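Local coordinates for TOG array regulator of axonemal microtubules protein 1 (Mus musculus, PDB 5DN7) that binds microtubules and promotes their polymerisation through TOG domains built of HEAT repeats, takes part in ciliogenesis and is required for regulating cilium length, at residues G66-L71 with Q102-P107; E161-C166 with R199-E204. One frame throughout, in Å; residues are numbered along the deposited sequence.

Contact 1: G66-L71 with Q102-P107; sequences GFISLL and QQFLGP
Ile-68 reaches out from helix 61-74 to Phe-104 and Pro-107 at the start of helix 105-114, joining the first helices of two successive predicted HEAT repeats in the TOG 2 solenoid. Its two branches divide the work. CG1 lies anti to the carbonyl carbon (chi1 -74°) and carries CD1 out over one face of the Phe-104 ring, 3.9 Å from the centroid and 26° off the ring normal, a CH-pi contact displaced toward the rim. The ring's other face is covered from within its own segment by CG of Gln-103, 3.9 Å above the plane and over the centre, leaving an aliphatic carbon over each. Phe-104 holds the N-cap position of its helix, and His-61, Leu-64 and Val-65 of helix 61-74 also meet its side chain; the His-61 and Phe-104 ring planes are about 15° apart. Cutting Phe-104 back to an alanine is likely to leave CD1 of Ile-68 without the aromatic face it rests on and to open a gap between the two helices. Leu-93 of helix 80-97 touches Ile-68 as well. The second branch ends at the exposed proline: CG2 of Ile-68 rests 4.0 Å from CB of Pro-107.

Contact 2: E161-C166 with R199-E204; sequences EVVNIC and RQAALE
Val-163 and Ala-201 bring two nearly parallel helices together, 156-172 and 196-213, the second helices of consecutive predicted HEAT repeats. The short segments run 8.9 Å apart at closest approach and cross at 16°, in keeping with the side-by-side stacking of repeats in a HEAT solenoid.

The apolar part is small and snug. CG1 of Val-163 stands anti to its own backbone N (chi1 -175°), which points this methyl across the gap while CG2 takes the place anti to the carbonyl carbon. CG1 of Val-163 lies 3.7 Å from CB of Ala-201 and continues onto the backbone behind it, coming 3.5 Å from the carbonyl O of Ala-201 and 3.7 Å from N of Ala-202. With only a methyl on Ala-201, the valine branch can lie against the main chain, and CA of Val-163 and CA of Ala-201 approach to 6.1 Å.

The polar part belongs chiefly to the first helix. Asn-164 ND2 donates to OE2 of Glu-161, one turn earlier, over 2.9 Å at a nearly straight 166°. The acceptor lies practically in the amide plane and is approached almost along its C-O axis. OD1 of Asn-164 takes its hydrogen bond from outside the two segments, with the hydroxyl of Tyr-261, and lies 4.0 Å from CB of Ala-201. With Tyr-127 bound to OE1 of Glu-161, both ends of this buried amide-carboxylate pair are tied down, which probably fixes the amide's rotation.

Around the contact, Ile-165 faces helix 121-138 and Val-162 and Cys-166 face helix 140-148. Tyr-261, just beyond strand 259-260, touches Ala-201, while Ala-190 touches Ala-202 and Glu-204 forms a salt bridge with Arg-244 of helix 237-246.

In the fold
Contacts 1 and 2 are two joints in the same TOG 2 solenoid, in series along the chain and on opposite sides of its centre. Their centres are 26 Å apart and their nearest atoms about 11 Å, so neither touches the other. Contact 1 joins the first helices of predicted HEAT repeats 5 and 6; contact 2 joins the second helices of repeats 7 and 8. Helix 140-148 lies between them in the stack, meeting Leu-105 from the one and Val-162, Ile-165 and Cys-166 from the other. Both thus contribute to the repeat-on-repeat packing of one of the TOG domains through which the protein engages microtubules.

Contact 1: G66-L71 with Q102-P107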
ATOM      1  N   GLY A  66      -7.956  -2.728  20.477  1.00 34.99           N
ATOM      2  CA  GLY A  66      -9.030  -3.697  20.325  1.00 35.92           C
ATOM      3  C   GLY A  66      -9.807  -3.522  19.022  1.00 33.80           C
ATOM      4  O   GLY A  66      -9.987  -4.473  18.258  1.00 34.56           O
ATOM      5  N   PHE A  67     -10.248  -2.293  18.770  1.00 27.90           N
ATOM      6  CA  PHE A  67     -11.030  -1.944  17.585  1.00 27.62           C
ATOM      7  C   PHE A  67     -10.310  -2.326  16.297  1.00 25.37           C
ATOM      8  O   PHE A  67     -10.872  -2.977  15.413  1.00 25.66           O
ATOM      9  CB  PHE A  67     -11.327  -0.441  17.600  1.00 32.38           C
ATOM     10  CG  PHE A  67     -12.306   0.006  16.542  1.00 37.68           C
ATOM     11  CD1 PHE A  67     -13.589  -0.515  16.498  1.00 41.51           C
ATOM     12  CD2 PHE A  67     -11.957   0.971  15.624  1.00 32.15           C
ATOM     13  CE1 PHE A  67     -14.492  -0.100  15.534  1.00 36.41           C
ATOM     14  CE2 PHE A  67     -12.858   1.390  14.667  1.00 35.92           C
ATOM     15  CZ  PHE A  67     -14.126   0.851  14.623  1.00 32.83           C
ATOM     16  N   ILE A  68      -9.054  -1.908  16.204  1.00 24.64           N
ATOM     17  CA  ILE A  68      -8.253  -2.196  15.029  1.00 31.71           C
ATOM     18  C   ILE A  68      -8.098  -3.712  14.875  1.00 29.98           C
ATOM     19  O   ILE A  68      -8.145  -4.230  13.759  1.00 31.24           O
ATOM     20  CB  ILE A  68      -6.875  -1.496  15.103  1.00 33.39           C
ATOM     21  CG1 ILE A  68      -7.040   0.002  14.838  1.00 33.58           C
ATOM     22  CG2 ILE A  68      -5.910  -2.085  14.091  1.00 33.21           C
ATOM     23  CD1 ILE A  68      -5.889   0.852  15.312  1.00 28.47           C
ATOM     24  N   SER A  69      -7.962  -4.418  15.998  1.00 29.67           N
ATOM     25  CA  SER A  69      -7.884  -5.881  15.992  1.00 27.03           C
ATOM     26  C   SER A  69      -9.149  -6.511  15.373  1.00 30.45           C
ATOM     27  O   SER A  69      -9.089  -7.410  14.515  1.00 30.53           O
ATOM     28  CB  SER A  69      -7.658  -6.374  17.428  1.00 35.44           C
ATOM     29  OG  SER A  69      -7.436  -7.769  17.489  1.00 43.90           O
ATOM     30  N   LEU A  70     -10.299  -6.000  15.794  1.00 28.21           N
ATOM     31  CA  LEU A  70     -11.581  -6.387  15.224  1.00 29.19           C
ATOM     32  C   LEU A  70     -11.625  -6.178  13.704  1.00 33.74           C
ATOM     33  O   LEU A  70     -11.998  -7.092  12.947  1.00 35.01           O
ATOM     34  CB  LEU A  70     -12.707  -5.592  15.880  1.00 30.36           C
ATOM     35  CG  LEU A  70     -14.085  -5.904  15.318  1.00 40.33           C
ATOM     36  CD1 LEU A  70     -14.421  -7.359  15.622  1.00 44.93           C
ATOM     37  CD2 LEU A  70     -15.121  -4.976  15.900  1.00 43.26           C
ATOM     38  N   LEU A  71     -11.237  -4.985  13.259  1.00 31.45           N
ATOM     39  CA  LEU A  71     -11.181  -4.701  11.825  1.00 24.09           C
ATOM     40  C   LEU A  71     -10.264  -5.689  11.102  1.00 27.39           C
ATOM     41  O   LEU A  71     -10.572  -6.150  10.005  1.00 31.67           O
ATOM     42  CB  LEU A  71     -10.719  -3.266  11.575  1.00 21.71           C
ATOM     43  CG  LEU A  71     -11.652  -2.200  12.161  1.00 28.38           C
ATOM     44  CD1 LEU A  71     -11.215  -0.804  11.776  1.00 23.76           C
ATOM     45  CD2 LEU A  71     -13.095  -2.430  11.752  1.00 25.97           C
ATOM     46  N   GLN A 102       0.244   7.422  13.732  1.00 38.28           N
ATOM     47  CA  GLN A 102       1.650   7.079  13.830  1.00 43.00           C
ATOM     48  C   GLN A 102       1.758   5.952  14.842  1.00 40.83           C
ATOM     49  O   GLN A 102       2.550   5.025  14.674  1.00 46.73           O
ATOM     50  CB  GLN A 102       2.472   8.284  14.286  1.00 47.20           C
ATOM     51  CG  GLN A 102       3.974   8.060  14.251  1.00 56.78           C
ATOM     52  CD  GLN A 102       4.749   9.338  13.996  1.00 64.40           C
ATOM     53  OE1 GLN A 102       4.552  10.005  12.980  1.00 68.31           O
ATOM     54  NE2 GLN A 102       5.635   9.688  14.922  1.00 65.37           N
ATOM     55  N   GLN A 103       0.953   6.038  15.895  1.00 38.78           N
ATOM     56  CA  GLN A 103       0.935   5.021  16.899  1.00 35.07           C
ATOM     57  C   GLN A 103       0.470   3.727  16.310  1.00 44.75           C
ATOM     58  O   GLN A 103       0.793   2.684  16.817  1.00 39.17           O
ATOM     59  CB  GLN A 103       0.006   5.416  18.044  1.00 36.26           C
ATOM     60  CG  GLN A 103      -0.103   4.375  19.128  1.00 47.71           C
ATOM     61  CD  GLN A 103       1.253   4.043  19.741  1.00 52.80           C
ATOM     62  OE1 GLN A 103       1.867   4.874  20.319  1.00 49.83           O
ATOM     63  NE2 GLN A 103       1.708   2.821  19.580  1.00 53.91           N
ATOM     64  N   PHE A 104      -0.317   3.758  15.245  1.00 44.89           N
ATOM     65  CA  PHE A 104      -0.771   2.434  14.797  1.00 34.14           C
ATOM     66  C   PHE A 104      -0.303   2.022  13.400  1.00 37.29           C
ATOM     67  O   PHE A 104      -0.982   1.250  12.703  1.00 32.21           O
ATOM     68  CB  PHE A 104      -2.296   2.377  14.840  1.00 29.90           C
ATOM     69  CG  PHE A 104      -2.862   2.662  16.187  1.00 34.89           C
ATOM     70  CD1 PHE A 104      -2.924   1.666  17.143  1.00 32.93           C
ATOM     71  CD2 PHE A 104      -3.323   3.923  16.508  1.00 29.84           C
ATOM     72  CE1 PHE A 104      -3.437   1.925  18.387  1.00 33.67           C
ATOM     73  CE2 PHE A 104      -3.829   4.190  17.756  1.00 30.82           C
ATOM     74  CZ  PHE A 104      -3.893   3.188  18.696  1.00 35.48           C
ATOM     75  N   LEU A 105       0.852   2.530  12.995  1.00 36.39           N
ATOM     76  CA  LEU A 105       1.341   2.342  11.638  1.00 36.09           C
ATOM     77  C   LEU A 105       1.490   0.865  11.245  1.00 38.70           C
ATOM     78  O   LEU A 105       1.109   0.440  10.135  1.00 22.71           O
ATOM     79  CB  LEU A 105       2.674   3.056  11.487  1.00 39.33           C
ATOM     80  CG  LEU A 105       3.173   3.254  10.068  1.00 40.29           C
ATOM     81  CD1 LEU A 105       2.123   4.031   9.294  1.00 34.75           C
ATOM     82  CD2 LEU A 105       4.511   3.984  10.104  1.00 32.80           C
ATOM     83  N   GLY A 106       2.044   0.089  12.173  1.00 41.84           N
ATOM     84  CA  GLY A 106       2.302  -1.327  11.964  1.00 37.66           C
ATOM     85  C   GLY A 106       1.058  -2.155  11.714  1.00 39.41           C
ATOM     86  O   GLY A 106       0.954  -2.823  10.675  1.00 38.39           O
ATOM     87  N   PRO A 107       0.123  -2.152  12.682  1.00 39.42           N
ATOM     88  CA  PRO A 107      -1.189  -2.786  12.534  1.00 32.86           C
ATOM     89  C   PRO A 107      -1.958  -2.338  11.282  1.00 26.18           C
ATOM     90  O   PRO A 107      -2.475  -3.190  10.564  1.00 27.45           O
ATOM     91  CB  PRO A 107      -1.923  -2.351  13.807  1.00 32.18           C
ATOM     92  CG  PRO A 107      -0.868  -2.234  14.810  1.00 35.25           C
ATOM     93  CD  PRO A 107       0.359  -1.725  14.074  1.00 38.64           C
TER

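Contact 2: E161-C166 with R199-E204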
ATOM      1  N   GLU A 161       1.564  -5.382  -6.062  1.00 13.57           N
ATOM      2  CA  GLU A 161       0.972  -4.190  -5.477  1.00 12.32           C
ATOM      3  C   GLU A 161       1.906  -3.409  -4.559  1.00 18.90           C
ATOM      4  O   GLU A 161       1.779  -2.199  -4.465  1.00 22.54           O
ATOM      5  CB  GLU A 161      -0.284  -4.570  -4.708  1.00 23.21           C
ATOM      6  CG  GLU A 161      -1.437  -4.882  -5.643  1.00 29.06           C
ATOM      7  CD  GLU A 161      -1.767  -3.698  -6.549  1.00 35.64           C
ATOM      8  OE1 GLU A 161      -2.542  -2.813  -6.124  1.00 31.21           O
ATOM      9  OE2 GLU A 161      -1.253  -3.652  -7.689  1.00 36.77           O
ATOM     10  N   VAL A 162       2.826  -4.091  -3.872  1.00 17.90           N
ATOM     11  CA  VAL A 162       3.879  -3.396  -3.144  1.00 16.10           C
ATOM     12  C   VAL A 162       4.651  -2.508  -4.116  1.00 16.82           C
ATOM     13  O   VAL A 162       4.860  -1.298  -3.867  1.00 14.08           O
ATOM     14  CB  VAL A 162       4.857  -4.379  -2.455  1.00 18.90           C
ATOM     15  CG1 VAL A 162       6.124  -3.639  -2.017  1.00 16.19           C
ATOM     16  CG2 VAL A 162       4.189  -5.047  -1.265  1.00 22.76           C
ATOM     17  N   VAL A 163       5.061  -3.106  -5.236  1.00 17.53           N
ATOM     18  CA  VAL A 163       5.793  -2.311  -6.214  1.00 20.65           C
ATOM     19  C   VAL A 163       4.924  -1.146  -6.761  1.00 21.81           C
ATOM     20  O   VAL A 163       5.395  -0.010  -6.886  1.00 16.39           O
ATOM     21  CB  VAL A 163       6.299  -3.168  -7.391  1.00 15.99           C
ATOM     22  CG1 VAL A 163       7.171  -2.317  -8.328  1.00 19.07           C
ATOM     23  CG2 VAL A 163       7.070  -4.344  -6.882  1.00 12.66           C
ATOM     24  N   ASN A 164       3.653  -1.410  -7.040  1.00 11.86           N
ATOM     25  CA  ASN A 164       2.817  -0.334  -7.583  1.00 14.17           C
ATOM     26  C   ASN A 164       2.596   0.802  -6.584  1.00 16.59           C
ATOM     27  O   ASN A 164       2.502   1.968  -6.969  1.00 17.40           O
ATOM     28  CB  ASN A 164       1.456  -0.862  -8.049  1.00 12.09           C
ATOM     29  CG  ASN A 164       1.523  -1.585  -9.398  1.00 21.61           C
ATOM     30  OD1 ASN A 164       2.316  -1.240 -10.281  1.00 17.36           O
ATOM     31  ND2 ASN A 164       0.672  -2.593  -9.559  1.00 14.00           N
ATOM     32  N   ILE A 165       2.499   0.460  -5.306  1.00 17.12           N
ATOM     33  CA  ILE A 165       2.322   1.472  -4.266  1.00 16.68           C
ATOM     34  C   ILE A 165       3.605   2.302  -4.134  1.00 14.09           C
ATOM     35  O   ILE A 165       3.548   3.515  -3.878  1.00 13.44           O
ATOM     36  CB  ILE A 165       1.927   0.815  -2.916  1.00 17.96           C
ATOM     37  CG1 ILE A 165       0.492   0.287  -2.999  1.00 19.96           C
ATOM     38  CG2 ILE A 165       2.026   1.790  -1.754  1.00 13.31           C
ATOM     39  CD1 ILE A 165       0.142  -0.708  -1.846  1.00 12.03           C
ATOM     40  N   CYS A 166       4.760   1.651  -4.316  1.00 15.97           N
ATOM     41  CA  CYS A 166       6.008   2.401  -4.418  1.00 17.03           C
ATOM     42  C   CYS A 166       5.971   3.403  -5.594  1.00 17.04           C
ATOM     43  O   CYS A 166       6.331   4.590  -5.427  1.00 17.99           O
ATOM     44  CB  CYS A 166       7.204   1.447  -4.555  1.00 20.51           C
ATOM     45  SG  CYS A 166       7.540   0.526  -3.033  1.00 19.80           S
ATOM     46  N   ARG A 199       7.780  -8.230 -12.383  1.00 19.34           N
ATOM     47  CA  ARG A 199       8.923  -7.709 -13.134  1.00 18.69           C
ATOM     48  C   ARG A 199       8.539  -6.457 -13.940  1.00 15.59           C
ATOM     49  O   ARG A 199       9.294  -5.486 -13.991  1.00 16.54           O
ATOM     50  CB  ARG A 199       9.503  -8.796 -14.062  1.00 17.01           C
ATOM     51  CG  ARG A 199      10.060 -10.007 -13.332  1.00 17.57           C
ATOM     52  CD  ARG A 199      10.898 -10.908 -14.256  1.00 19.40           C
ATOM     53  NE  ARG A 199      10.186 -11.347 -15.459  1.00 19.55           N
ATOM     54  CZ  ARG A 199       9.518 -12.495 -15.571  1.00 24.81           C
ATOM     55  NH1 ARG A 199       9.446 -13.340 -14.549  1.00 26.87           N
ATOM     56  NH2 ARG A 199       8.907 -12.803 -16.710  1.00 23.39           N
ATOM     57  N   GLN A 200       7.364  -6.493 -14.561  1.00 21.22           N
ATOM     58  CA  GLN A 200       6.863  -5.353 -15.325  1.00 22.24           C
ATOM     59  C   GLN A 200       6.643  -4.147 -14.416  1.00 18.46           C
ATOM     60  O   GLN A 200       6.966  -3.016 -14.780  1.00 19.80           O
ATOM     61  CB  GLN A 200       5.561  -5.717 -16.041  1.00 17.93           C
ATOM     62  CG  GLN A 200       5.747  -6.644 -17.231  1.00 33.30           C
ATOM     63  CD  GLN A 200       4.434  -7.013 -17.892  1.00 38.96           C
ATOM     64  OE1 GLN A 200       4.365  -7.184 -19.110  1.00 45.27           O
ATOM     65  NE2 GLN A 200       3.382  -7.138 -17.091  1.00 37.64           N
ATOM     66  N   ALA A 201       6.099  -4.401 -13.231  1.00 16.10           N
ATOM     67  CA  ALA A 201       5.916  -3.357 -12.220  1.00 15.24           C
ATOM     68  C   ALA A 201       7.257  -2.757 -11.820  1.00 18.02           C
ATOM     69  O   ALA A 201       7.395  -1.529 -11.732  1.00 15.20           O
ATOM     70  CB  ALA A 201       5.194  -3.901 -11.005  1.00 14.82           C
ATOM     71  N   ALA A 202       8.241  -3.627 -11.589  1.00 14.49           N
ATOM     72  CA  ALA A 202       9.559  -3.199 -11.132  1.00 20.43           C
ATOM     73  C   ALA A 202      10.306  -2.388 -12.189  1.00 18.80           C
ATOM     74  O   ALA A 202      11.044  -1.476 -11.845  1.00 16.12           O
ATOM     75  CB  ALA A 202      10.406  -4.407 -10.710  1.00 19.58           C
ATOM     76  N   LEU A 203      10.139  -2.733 -13.464  1.00 16.10           N
ATOM     77  CA  LEU A 203      10.739  -1.933 -14.527  1.00 19.37           C
ATOM     78  C   LEU A 203      10.104  -0.534 -14.571  1.00 14.90           C
ATOM     79  O   LEU A 203      10.814   0.468 -14.696  1.00 23.99           O
ATOM     80  CB  LEU A 203      10.605  -2.650 -15.881  1.00 22.11           C
ATOM     81  CG  LEU A 203      11.442  -3.945 -15.968  1.00 33.42           C
ATOM     82  CD1 LEU A 203      10.948  -4.865 -17.083  1.00 29.25           C
ATOM     83  CD2 LEU A 203      12.940  -3.650 -16.138  1.00 17.06           C
ATOM     84  N   GLU A 204       8.780  -0.450 -14.440  1.00 14.52           N
ATOM     85  CA  GLU A 204       8.166   0.887 -14.350  1.00 16.75           C
ATOM     86  C   GLU A 204       8.707   1.680 -13.167  1.00 21.74           C
ATOM     87  O   GLU A 204       9.006   2.900 -13.278  1.00 24.53           O
ATOM     88  CB  GLU A 204       6.644   0.788 -14.232  1.00 22.85           C
ATOM     89  CG  GLU A 204       5.964   0.272 -15.482  1.00 27.57           C
ATOM     90  CD  GLU A 204       6.080   1.223 -16.687  1.00 32.11           C
ATOM     91  OE1 GLU A 204       5.428   2.299 -16.694  1.00 24.63           O
ATOM     92  OE2 GLU A 204       6.814   0.874 -17.643  1.00 33.44           O
TER